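Local coordinates for hypothetical protein Rv2827c (Mycobacterium tuberculosis, PDB 1ZEL), which is of unknown function but probably binds DNA through a winged helix-turn-helix domain and is related to AbiEi-type antitoxins, at residues Arg146-Asn150 against Leu222-Arg226; Trp231-Ser235 against Leu250-His255; Lys35-Thr39 against Pro51-Ile55; Leu25-Arg29 against Phe75-Gly79. All coordinates share one frame; numbering follows the deposited sequence.

How the contacts relate
From the N terminus, contact 4 opens first: residues 25-29, at the end of helix 19-28, are met by 75-79 after strand 72-75, closing a loop of 45 residues. Contact 3 (35-39 with 51-55) is nested inside that loop and joins two successive helices; Leu-38 touches Leu-25, so the two contacts adjoin. Much later, contact 1 ties the loop after strand 142-145 to the end of helix 216-223, and contact 2 follows in series, joining helix 228-240 to residues 250-255. Contacts 1 and 2 adjoin through Leu-223 and Ser-224, which touch Trp-231, Leu-250 and His-255. The centres of contacts 2 and 4 lie about 51 Å apart, at opposite sides of the elongated chain.

Contact 1 of 4, residues Arg146-Asn150 against Leu222-Arg226; sequences RIPWN and LLSGR. With FMT (formic acid), chain G; FMT (formic acid), chain E.
Bends at chi2 (-71°) and chi3 (70°) fold the chain of Arg-226 back over its own turn and set its guanidinium beside the indole of Trp-149, the two planes 79° apart. Both groups reach Leu-222 O. Trp-149 NE1 donates to Leu-222 O at 2.9 Å, a nearly straight bond lying in the ring plane and directed at a lone pair in the carbonyl plane. Arg-226 NH1 adds a second bond to Leu-222 O, 3.0 Å long, from above the carbonyl plane. This carbonyl belongs to the last turn of helix 216-223, within the AbiEi antitoxin C-terminal family region; the chain leaves the helix at Ser-224 through a type II turn from Leu-223 to Arg-226. The indole is sandwiched. Leu-222 CD2 makes a CH-pi contact over one face, 3.7 Å from the centroid of the five-membered ring of Trp-149, and Ile-147 CG2 lies over the opposite face. The same methyl lies over one face of the Arg-226 guanidinium, at its NE end, with Ile-147 CG2 3.6 Å from Arg-226 NE. Pro-148, the centre of an inverse gamma turn, brings CG to 3.7 Å from Arg-226 NH2, which also makes a weak bond to a formate ion or formic acid molecule.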
loop_
_atom_site.group_PDB
_atom_site.type_symbol
_atom_site.label_atom_id
_atom_site.label_comp_id
_atom_site.label_asym_id
_atom_site.label_seq_id
_atom_site.Cartn_x
_atom_site.Cartn_y
_atom_site.Cartn_z
ATOM N N ARG A 146 1.902 2.601 -11.469
ATOM C CA ARG A 146 2.195 3.923 -11.999
ATOM C C ARG A 146 1.130 4.429 -12.970
ATOM O O ARG A 146 1.421 4.708 -14.137
ATOM C CB ARG A 146 3.558 3.905 -12.695
ATOM C CG ARG A 146 4.734 3.807 -11.749
ATOM C CD ARG A 146 5.360 5.158 -11.502
ATOM N NE ARG A 146 6.699 5.012 -10.932
ATOM C CZ ARG A 146 7.307 5.969 -10.246
ATOM N NH1 ARG A 146 6.686 7.125 -10.076
ATOM N NH2 ARG A 146 8.513 5.765 -9.721
ATOM N N ILE A 147 -0.088 4.568 -12.481
ATOM C CA ILE A 147 -1.187 5.129 -13.260
ATOM C C ILE A 147 -1.082 6.643 -13.140
ATOM O O ILE A 147 -0.953 7.153 -12.026
ATOM C CB ILE A 147 -2.512 4.581 -12.706
ATOM C CG1 ILE A 147 -2.521 3.059 -12.878
ATOM C CG2 ILE A 147 -3.742 5.242 -13.366
ATOM C CD1 ILE A 147 -3.667 2.390 -12.224
ATOM N N PRO A 148 -1.093 7.372 -14.283
ATOM C CA PRO A 148 -0.794 8.803 -14.232
ATOM C C PRO A 148 -1.926 9.691 -13.736
ATOM O O PRO A 148 -2.238 10.712 -14.366
ATOM C CB PRO A 148 -0.438 9.134 -15.693
ATOM C CG PRO A 148 -1.256 8.191 -16.473
ATOM C CD PRO A 148 -1.327 6.920 -15.675
ATOM N N TRP A 149 -2.534 9.319 -12.609
ATOM C CA TRP A 149 -3.408 10.238 -11.903
ATOM C C TRP A 149 -2.695 11.557 -11.522
ATOM O O TRP A 149 -1.481 11.577 -11.226
ATOM C CB TRP A 149 -3.937 9.585 -10.630
ATOM C CG TRP A 149 -4.927 8.489 -10.889
ATOM C CD1 TRP A 149 -5.994 8.548 -11.732
ATOM C CD2 TRP A 149 -4.960 7.193 -10.280
ATOM N NE1 TRP A 149 -6.702 7.366 -11.688
ATOM C CE2 TRP A 149 -6.088 6.517 -10.801
ATOM C CE3 TRP A 149 -4.158 6.540 -9.331
ATOM C CZ2 TRP A 149 -6.423 5.210 -10.420
ATOM C CZ3 TRP A 149 -4.497 5.248 -8.949
ATOM C CH2 TRP A 149 -5.614 4.594 -9.499
ATOM N N ASN A 150 -3.494 12.635 -11.532
ATOM C CA ASN A 150 -3.125 13.950 -10.981
ATOM C C ASN A 150 -2.769 13.866 -9.481
ATOM O O ASN A 150 -3.648 13.730 -8.601
ATOM C CB ASN A 150 -4.257 14.968 -11.234
ATOM C CG ASN A 150 -3.950 16.346 -10.663
ATOM O OD1 ASN A 150 -2.834 16.606 -10.218
ATOM N ND2 ASN A 150 -4.941 17.233 -10.679
ATOM N N LEU A 222 -11.640 9.159 -11.982
ATOM C CA LEU A 222 -10.414 8.346 -11.908
ATOM C C LEU A 222 -10.137 7.517 -13.174
ATOM O O LEU A 222 -8.991 7.188 -13.446
ATOM C CB LEU A 222 -10.445 7.453 -10.683
ATOM C CG LEU A 222 -10.247 8.193 -9.346
ATOM C CD1 LEU A 222 -10.658 7.333 -8.212
ATOM C CD2 LEU A 222 -8.804 8.567 -9.153
ATOM N N LEU A 223 -11.183 7.176 -13.927
ATOM C CA LEU A 223 -11.025 6.511 -15.233
ATOM C C LEU A 223 -10.704 7.479 -16.359
ATOM O O LEU A 223 -10.217 7.074 -17.421
ATOM C CB LEU A 223 -12.298 5.734 -15.588
ATOM C CG LEU A 223 -12.494 4.445 -14.834
ATOM C CD1 LEU A 223 -13.976 4.100 -14.854
ATOM C CD2 LEU A 223 -11.606 3.333 -15.436
ATOM N N SER A 224 -10.974 8.764 -16.151
ATOM C CA SER A 224 -10.747 9.740 -17.205
ATOM C C SER A 224 -9.291 9.752 -17.654
ATOM O O SER A 224 -8.406 10.144 -16.901
ATOM C CB SER A 224 -11.210 11.137 -16.777
ATOM O OG SER A 224 -10.938 12.070 -17.819
ATOM N N GLY A 225 -9.043 9.297 -18.879
ATOM C CA GLY A 225 -7.687 9.309 -19.432
ATOM C C GLY A 225 -7.092 7.909 -19.453
ATOM O O GLY A 225 -6.052 7.678 -20.056
ATOM N N ARG A 226 -7.741 6.973 -18.781
ATOM C CA ARG A 226 -7.339 5.575 -18.857
ATOM C C ARG A 226 -7.757 5.016 -20.233
ATOM O O ARG A 226 -8.656 5.564 -20.891
ATOM C CB ARG A 226 -7.988 4.715 -17.739
ATOM C CG ARG A 226 -7.942 5.220 -16.294
ATOM C CD ARG A 226 -6.561 5.174 -15.641
ATOM N NE ARG A 226 -5.693 6.191 -16.252
ATOM C CZ ARG A 226 -5.804 7.504 -16.076
ATOM N NH1 ARG A 226 -6.742 8.020 -15.273
ATOM N NH2 ARG A 226 -4.965 8.318 -16.708
HETATM C C FMT G . -3.758 5.706 -18.413
HETATM O O1 FMT G . -3.480 4.718 -17.744
HETATM O O2 FMT G . -2.953 6.599 -18.666
HETATM C C FMT E . 9.090 2.363 -9.996
HETATM O O1 FMT E . 10.036 3.124 -9.752
HETATM O O2 FMT E . 8.163 2.613 -10.783
#

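Contact 2 of 4, residues Trp231-Ser235 against Leu250-His255; sequences WQRAS and LLAKRH. With FMT (formic acid), chain H.
Trp-231 O is gripped twice by Ser-235: chi1 of -57° sets OG of Ser-235 beside its own backbone N and facing back to Trp-231 O, a bond of 2.8 Å, and that N reaches the oxygen from the opposite face of the carbonyl plane. The hydroxyl lies against the other segment, Ser-235 OG 3.4 Å from Leu-251 CB. Leu-251 O is likewise shared, between the backbone N of Arg-254 and Arg-254 NH1, which bonds to Leu-251 O at 3.0 Å from above its plane. The guanidinium is anchored further by Glu-257 O. The indole of Trp-231 packs on the backbone of Arg-254, not on its guanidinium: CA of Arg-254 makes a CH-pi contact 3.6 Å from the centroid of the six-membered ring, almost on the ring normal. At the indole edge, in plane, Leu-250 O comes within 3.4 Å of Trp-231 CZ3. Trp-231 CZ2 lies over one face of the His-255 ring, 4.2 Å from His-255 NE2. CD1 of Leu-251 lies 3.9 Å from Trp-231 CB and also touches CG of Gln-232, whose amide bonds to Tyr-281 O. His-255 N donates to O2 of a formic acid, probably from the crystallisation liquor, at 2.8 Å; Thr-228 OG1 and Thr-256 N bond to it too. Two successive helices, 228-240 and 244-251, are paired here, with a tryptophan of the first laid against the type I turn from Leu-251 to Arg-254.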
loop_
_atom_site.group_PDB
_atom_site.type_symbol
_atom_site.label_atom_id
_atom_site.label_comp_id
_atom_site.label_asym_id
_atom_site.label_seq_id
_atom_site.Cartn_x
_atom_site.Cartn_y
_atom_site.Cartn_z
ATOM N N TRP A 231 -12.079 1.119 -18.645
ATOM C CA TRP A 231 -13.488 1.419 -18.494
ATOM C C TRP A 231 -14.316 0.151 -18.608
ATOM O O TRP A 231 -15.213 -0.093 -17.790
ATOM C CB TRP A 231 -13.928 2.407 -19.581
ATOM C CG TRP A 231 -13.453 3.801 -19.369
ATOM C CD1 TRP A 231 -12.216 4.299 -19.653
ATOM C CD2 TRP A 231 -14.234 4.897 -18.859
ATOM N NE1 TRP A 231 -12.174 5.652 -19.348
ATOM C CE2 TRP A 231 -13.399 6.039 -18.860
ATOM C CE3 TRP A 231 -15.562 5.020 -18.410
ATOM C CZ2 TRP A 231 -13.850 7.300 -18.419
ATOM C CZ3 TRP A 231 -16.011 6.264 -17.960
ATOM C CH2 TRP A 231 -15.148 7.387 -17.954
ATOM N N GLN A 232 -14.002 -0.665 -19.612
ATOM C CA GLN A 232 -14.692 -1.959 -19.800
ATOM C C GLN A 232 -14.544 -2.840 -18.573
ATOM O O GLN A 232 -15.542 -3.358 -18.041
ATOM C CB GLN A 232 -14.172 -2.683 -21.050
ATOM C CG GLN A 232 -14.510 -1.951 -22.348
ATOM C CD GLN A 232 -13.681 -2.449 -23.506
ATOM O OE1 GLN A 232 -12.651 -1.872 -23.816
ATOM N NE2 GLN A 232 -14.116 -3.532 -24.142
ATOM N N ARG A 233 -13.305 -3.017 -18.129
ATOM C CA ARG A 233 -13.045 -3.832 -16.952
ATOM C C ARG A 233 -13.652 -3.289 -15.666
ATOM O O ARG A 233 -14.214 -4.060 -14.864
ATOM C CB ARG A 233 -11.554 -4.132 -16.813
ATOM C CG ARG A 233 -11.050 -4.941 -17.992
ATOM C CD ARG A 233 -9.734 -5.593 -17.714
ATOM N NE ARG A 233 -8.658 -4.632 -17.775
ATOM C CZ ARG A 233 -7.824 -4.486 -18.797
ATOM N NH1 ARG A 233 -7.942 -5.233 -19.887
ATOM N NH2 ARG A 233 -6.865 -3.575 -18.717
ATOM N N ALA A 234 -13.610 -1.969 -15.491
ATOM C CA ALA A 234 -14.171 -1.360 -14.275
ATOM C C ALA A 234 -15.672 -1.530 -14.250
ATOM O O ALA A 234 -16.270 -1.785 -13.200
ATOM C CB ALA A 234 -13.813 0.137 -14.206
ATOM N N SER A 235 -16.285 -1.365 -15.418
ATOM C CA SER A 235 -17.729 -1.498 -15.529
ATOM C C SER A 235 -18.172 -2.931 -15.291
ATOM O O SER A 235 -19.197 -3.174 -14.632
ATOM C CB SER A 235 -18.232 -0.977 -16.871
ATOM O OG SER A 235 -17.833 0.364 -17.033
ATOM N N LEU A 250 -21.777 3.471 -16.318
ATOM C CA LEU A 250 -20.400 3.944 -16.210
ATOM C C LEU A 250 -19.740 3.772 -17.555
ATOM O O LEU A 250 -19.042 4.673 -18.041
ATOM C CB LEU A 250 -19.630 3.164 -15.113
ATOM C CG LEU A 250 -18.149 3.570 -14.986
ATOM C CD1 LEU A 250 -18.044 5.038 -14.574
ATOM C CD2 LEU A 250 -17.409 2.654 -14.024
ATOM N N LEU A 251 -19.980 2.620 -18.182
ATOM C CA LEU A 251 -19.301 2.336 -19.453
ATOM C C LEU A 251 -19.733 3.325 -20.522
ATOM O O LEU A 251 -18.921 3.740 -21.348
ATOM C CB LEU A 251 -19.499 0.882 -19.924
ATOM C CG LEU A 251 -18.690 0.442 -21.160
ATOM C CD1 LEU A 251 -17.187 0.763 -21.081
ATOM C CD2 LEU A 251 -18.878 -1.009 -21.429
ATOM N N ALA A 252 -20.998 3.733 -20.477
ATOM C CA ALA A 252 -21.516 4.722 -21.414
ATOM C C ALA A 252 -20.858 6.101 -21.316
ATOM O O ALA A 252 -21.038 6.937 -22.203
ATOM C CB ALA A 252 -23.028 4.827 -21.279
ATOM N N LYS A 253 -20.072 6.344 -20.267
ATOM C CA LYS A 253 -19.452 7.665 -20.064
ATOM C C LYS A 253 -17.989 7.733 -20.533
ATOM O O LYS A 253 -17.314 8.759 -20.354
ATOM C CB LYS A 253 -19.594 8.108 -18.606
ATOM C CG LYS A 253 -21.032 8.534 -18.249
ATOM C CD LYS A 253 -21.200 8.735 -16.751
ATOM C CE LYS A 253 -22.573 9.294 -16.368
ATOM N NZ LYS A 253 -23.606 8.206 -16.181
ATOM N N ARG A 254 -17.526 6.648 -21.158
ATOM C CA ARG A 254 -16.153 6.539 -21.676
ATOM C C ARG A 254 -15.942 7.593 -22.752
ATOM O O ARG A 254 -16.917 8.089 -23.347
ATOM C CB ARG A 254 -15.915 5.142 -22.261
ATOM C CG ARG A 254 -16.828 4.812 -23.448
ATOM C CD ARG A 254 -16.555 3.443 -24.052
ATOM N NE ARG A 254 -17.324 3.211 -25.271
ATOM C CZ ARG A 254 -18.624 2.956 -25.308
ATOM N NH1 ARG A 254 -19.335 2.919 -24.198
ATOM N NH2 ARG A 254 -19.226 2.750 -26.473
ATOM N N HIS A 255 -14.682 7.937 -23.010
ATOM C CA HIS A 255 -14.401 8.984 -23.982
ATOM C C HIS A 255 -14.401 8.472 -25.405
ATOM O O HIS A 255 -14.729 9.221 -26.306
ATOM C CB HIS A 255 -13.102 9.739 -23.680
ATOM C CG HIS A 255 -13.026 10.277 -22.282
ATOM N ND1 HIS A 255 -11.830 10.512 -21.639
ATOM C CD2 HIS A 255 -13.997 10.600 -21.395
ATOM C CE1 HIS A 255 -12.068 10.971 -20.425
ATOM N NE2 HIS A 255 -13.374 11.024 -20.247
HETATM C C FMT H . -11.984 5.775 -22.984
HETATM O O1 FMT H . -12.766 5.223 -23.768
HETATM O O2 FMT H . -12.268 6.792 -22.347
#

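Contact 3 of 4, residues Lys35-Thr39 against Pro51-Ile55; sequences KEDLT and PDSAI
The segments 35-39 and 51-55, the first turns of helices 35-44 and 51-61, cross almost perpendicularly, at 96°, with their axes 10.1 Å apart at closest approach, and Thr-39 and Pro-51 form the corner where the backbones come nearest. Such a steep crossing of two successive helices, with strands 64-66 and 72-75 following, is consistent with the helix-turn-helix of a winged-helix domain, in which helix 51-61 would probably be the recognition helix. On one flank Lys-35 bridges the gap. Its side chain is extended throughout, beginning with CG opposite the backbone N (chi1 -177°), and this length lets NZ form a salt bridge with Asp-52 OD1 at 2.6 Å. The ammonium meets the carboxylate on the syn side of OD1, somewhat out of its plane. The aliphatic part of the lysine contributes as well, for Lys-35 CG lies 4.0 Å from Ile-55 CD1, the two side chains crossing at about a right angle. Leu-38 and Ile-55 both point toward the other segment; their methyl-to-methylene approach is modelled closer than carbons can sit, so its detail is doubtful. Leu-64 touches both of these residues, and Val-21 and Leu-25 of helix 19-28 pack on Leu-38, extending the apolar layer to the preceding helix. At the corner, Thr-39 OG1 donates to Lys-35 O at 2.8 Å, and the same OG1 and CG2 rest on the proline ring, with Thr-39 OG1 3.5 Å from Pro-51 CB and Thr-39 CG2 3.8 Å from Pro-51 CG.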
loop_
_atom_site.group_PDB
_atom_site.type_symbol
_atom_site.label_atom_id
_atom_site.label_comp_id
_atom_site.label_asym_id
_atom_site.label_seq_id
_atom_site.Cartn_x
_atom_site.Cartn_y
_atom_site.Cartn_z
ATOM N N LYS A 35 19.702 9.389 11.268
ATOM C CA LYS A 35 21.075 9.592 11.677
ATOM C C LYS A 35 21.248 10.898 12.471
ATOM O O LYS A 35 22.021 10.947 13.433
ATOM C CB LYS A 35 22.024 9.584 10.472
ATOM C CG LYS A 35 23.469 9.734 10.920
ATOM C CD LYS A 35 24.433 9.465 9.813
ATOM C CE LYS A 35 25.842 9.733 10.273
ATOM N NZ LYS A 35 26.720 9.569 9.092
ATOM N N GLU A 36 20.485 11.929 12.087
ATOM C CA GLU A 36 20.549 13.232 12.731
ATOM C C GLU A 36 19.994 13.171 14.140
ATOM O O GLU A 36 20.504 13.843 15.037
ATOM C CB GLU A 36 19.755 14.259 11.925
ATOM C CG GLU A 36 20.326 14.577 10.527
ATOM C CD GLU A 36 19.843 13.623 9.409
ATOM O OE1 GLU A 36 19.291 12.542 9.691
ATOM O OE2 GLU A 36 20.024 13.966 8.226
ATOM N N ASP A 37 18.922 12.397 14.325
ATOM C CA ASP A 37 18.306 12.198 15.628
ATOM C C ASP A 37 19.291 11.468 16.543
ATOM O O ASP A 37 19.489 11.840 17.704
ATOM C CB ASP A 37 16.993 11.394 15.459
ATOM C CG ASP A 37 16.261 11.109 16.788
ATOM O OD1 ASP A 37 16.520 11.798 17.798
ATOM O OD2 ASP A 37 15.400 10.186 16.822
ATOM N N LEU A 38 19.906 10.416 16.043
ATOM C CA LEU A 38 20.899 9.712 16.851
ATOM C C LEU A 38 22.101 10.595 17.179
ATOM O O LEU A 38 22.575 10.580 18.316
ATOM C CB LEU A 38 21.355 8.408 16.176
ATOM C CG LEU A 38 22.013 7.564 17.269
ATOM C CD1 LEU A 38 20.994 6.625 17.927
ATOM C CD2 LEU A 38 23.196 6.848 16.745
ATOM N N THR A 39 22.597 11.360 16.200
ATOM C CA THR A 39 23.735 12.275 16.422
ATOM C C THR A 39 23.463 13.260 17.573
ATOM O O THR A 39 24.324 13.470 18.439
ATOM C CB THR A 39 24.106 13.077 15.126
ATOM O OG1 THR A 39 24.460 12.162 14.079
ATOM C CG2 THR A 39 25.283 13.994 15.363
ATOM N N PRO A 51 29.280 9.482 15.376
ATOM C CA PRO A 51 27.932 8.952 15.149
ATOM C C PRO A 51 27.914 7.635 14.369
ATOM O O PRO A 51 27.246 6.700 14.790
ATOM C CB PRO A 51 27.239 10.073 14.369
ATOM C CG PRO A 51 27.959 11.304 14.822
ATOM C CD PRO A 51 29.386 10.890 14.949
ATOM N N ASP A 52 28.659 7.552 13.265
ATOM C CA ASP A 52 28.731 6.323 12.474
ATOM C C ASP A 52 29.208 5.123 13.297
ATOM O O ASP A 52 28.612 4.037 13.253
ATOM C CB ASP A 52 29.643 6.541 11.260
ATOM C CG ASP A 52 28.975 7.360 10.183
ATOM O OD1 ASP A 52 27.737 7.480 10.228
ATOM O OD2 ASP A 52 29.679 7.863 9.290
ATOM N N SER A 53 30.289 5.332 14.036
ATOM C CA SER A 53 30.791 4.354 14.993
ATOM C C SER A 53 29.777 3.927 16.046
ATOM O O SER A 53 29.636 2.748 16.325
ATOM C CB SER A 53 32.003 4.915 15.715
ATOM O OG SER A 53 32.573 3.924 16.546
ATOM N N ALA A 54 29.117 4.900 16.664
ATOM C CA ALA A 54 28.050 4.636 17.643
ATOM C C ALA A 54 26.966 3.757 17.039
ATOM O O ALA A 54 26.556 2.745 17.638
ATOM C CB ALA A 54 27.447 5.958 18.121
ATOM N N ILE A 55 26.526 4.122 15.833
ATOM C CA ILE A 55 25.447 3.388 15.158
ATOM C C ILE A 55 25.857 1.952 14.844
ATOM O O ILE A 55 25.060 1.033 15.016
ATOM C CB ILE A 55 24.934 4.120 13.881
ATOM C CG1 ILE A 55 24.249 5.428 14.271
ATOM C CG2 ILE A 55 23.921 3.238 13.133
ATOM C CD1 ILE A 55 24.232 6.490 13.212
#

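Contact 4 of 4, residues Leu25-Arg29 against Phe75-Gly79; sequences LARDR and FIPPG
Leu-25 CB sits squarely over the face of Phe-75, 3.6 Å from the ring centroid and only 5° off the normal, a CH-pi contact centred on the ring. Leu-25 CD1 extends the overlap along the ring, 3.8 Å from Phe-75 CD1, and the peptide joining Leu-25 to Ala-26 approaches CE2. Pro-77 N lies above the opposite face, nearer the rim, so the phenyl group is wedged between helix 19-28 and its own following residues, 76-77. Ala-26 CB meets Pro-78 CD at 3.8 Å. Beside this pair, one face of the Arg-29 guanidinium rests on CB at the border of the Pro-77 ring, the two side chains crossing at about a right angle, with Arg-29 NH1 3.3 Å from Pro-77 CB. What positions the arginine is the end of the helix. Arg-29 leaves helical geometry with a positive phi, while its backbone N still bonds to Leu-25 O; a bend at chi2 (-82°) then turns the side chain back, and Arg-29 NE donates to Ala-26 O at 2.9 Å, on a lone pair in the carbonyl plane. Phe-75 ends strand 72-75, the second strand of what is probably the wing of the winged-helix domain, and Val-33 touches both Phe-75 and Leu-25. Arg-41 of helix 35-44 also packs on Leu-25. The polar bonds of Arg-29 to Leu-25 and Ala-26 thus stay within the helix end, and the join to the proline-rich loop rests on the CH-pi contact of Leu-25 CB with the phenyl face and on apolar packing of Ala-26 CB, the two prolines and one guanidinium face, a join that probably owes little to charge.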
loop_
_atom_site.group_PDB
_atom_site.type_symbol
_atom_site.label_atom_id
_atom_site.label_comp_id
_atom_site.label_asym_id
_atom_site.label_seq_id
_atom_site.Cartn_x
_atom_site.Cartn_y
_atom_site.Cartn_z
ATOM N N LEU A 25 15.776 6.966 23.797
ATOM C CA LEU A 25 14.999 6.296 22.747
ATOM C C LEU A 25 13.895 5.435 23.367
ATOM O O LEU A 25 12.776 5.403 22.863
ATOM C CB LEU A 25 15.927 5.446 21.867
ATOM C CG LEU A 25 16.790 6.259 20.884
ATOM C CD1 LEU A 25 17.922 5.383 20.273
ATOM C CD2 LEU A 25 15.955 6.876 19.808
ATOM N N ALA A 26 14.205 4.755 24.476
ATOM C CA ALA A 26 13.188 3.961 25.194
ATOM C C ALA A 26 12.036 4.849 25.736
ATOM O O ALA A 26 10.861 4.440 25.719
ATOM C CB ALA A 26 13.840 3.211 26.322
ATOM N N ARG A 27 12.360 6.058 26.204
ATOM C CA ARG A 27 11.333 6.991 26.686
ATOM C C ARG A 27 10.499 7.558 25.524
ATOM O O ARG A 27 9.264 7.686 25.617
ATOM C CB ARG A 27 11.953 8.156 27.497
ATOM C CG ARG A 27 12.211 7.872 28.980
ATOM C CD ARG A 27 12.579 9.150 29.752
ATOM N NE ARG A 27 13.564 9.958 29.021
ATOM C CZ ARG A 27 14.876 9.843 29.145
ATOM N NH1 ARG A 27 15.396 8.958 30.004
ATOM N NH2 ARG A 27 15.671 10.625 28.406
ATOM N N ASP A 28 11.190 7.926 24.446
ATOM C CA ASP A 28 10.577 8.705 23.366
ATOM C C ASP A 28 9.925 7.852 22.282
ATOM O O ASP A 28 8.960 8.281 21.630
ATOM C CB ASP A 28 11.631 9.624 22.724
ATOM C CG ASP A 28 12.137 10.687 23.680
ATOM O OD1 ASP A 28 11.513 10.872 24.743
ATOM O OD2 ASP A 28 13.145 11.348 23.353
ATOM N N ARG A 29 10.474 6.655 22.079
ATOM C CA ARG A 29 9.936 5.688 21.102
ATOM C C ARG A 29 9.617 6.351 19.753
ATOM O O ARG A 29 8.446 6.349 19.336
ATOM C CB ARG A 29 8.675 4.982 21.625
ATOM C CG ARG A 29 8.758 4.306 23.015
ATOM C CD ARG A 29 9.380 2.954 22.893
ATOM N NE ARG A 29 9.710 2.300 24.163
ATOM C CZ ARG A 29 9.209 1.125 24.529
ATOM N NH1 ARG A 29 8.354 0.492 23.734
ATOM N NH2 ARG A 29 9.593 0.557 25.668
ATOM N N PHE A 75 14.549 1.518 16.076
ATOM C CA PHE A 75 14.932 1.220 17.455
ATOM C C PHE A 75 14.077 0.049 17.933
ATOM O O PHE A 75 12.867 0.093 17.834
ATOM C CB PHE A 75 14.694 2.455 18.338
ATOM C CG PHE A 75 14.972 2.234 19.810
ATOM C CD1 PHE A 75 16.260 1.916 20.254
ATOM C CD2 PHE A 75 13.940 2.310 20.743
ATOM C CE1 PHE A 75 16.515 1.706 21.593
ATOM C CE2 PHE A 75 14.183 2.120 22.088
ATOM C CZ PHE A 75 15.495 1.820 22.518
ATOM N N ILE A 76 14.719 -0.998 18.443
ATOM C CA ILE A 76 13.986 -2.107 19.007
ATOM C C ILE A 76 13.965 -1.832 20.516
ATOM O O ILE A 76 15.017 -1.783 21.150
ATOM C CB ILE A 76 14.662 -3.477 18.703
ATOM C CG1 ILE A 76 15.221 -3.547 17.261
ATOM C CG2 ILE A 76 13.711 -4.658 19.047
ATOM C CD1 ILE A 76 14.185 -3.314 16.128
ATOM N N PRO A 77 12.763 -1.615 21.080
ATOM C CA PRO A 77 12.639 -1.157 22.439
ATOM C C PRO A 77 13.003 -2.211 23.470
ATOM O O PRO A 77 12.856 -3.404 23.204
ATOM C CB PRO A 77 11.167 -0.754 22.549
ATOM C CG PRO A 77 10.479 -1.420 21.420
ATOM C CD PRO A 77 11.470 -1.752 20.394
ATOM N N PRO A 78 13.426 -1.770 24.667
ATOM C CA PRO A 78 13.753 -2.731 25.712
ATOM C C PRO A 78 12.604 -3.708 25.941
ATOM O O PRO A 78 11.441 -3.309 25.935
ATOM C CB PRO A 78 13.942 -1.852 26.940
ATOM C CG PRO A 78 14.445 -0.554 26.347
ATOM C CD PRO A 78 13.616 -0.384 25.126
ATOM N N GLY A 79 12.950 -4.969 26.151
ATOM C CA GLY A 79 11.976 -6.007 26.438
ATOM C C GLY A 79 11.312 -6.626 25.217
ATOM O O GLY A 79 10.461 -7.495 25.352
#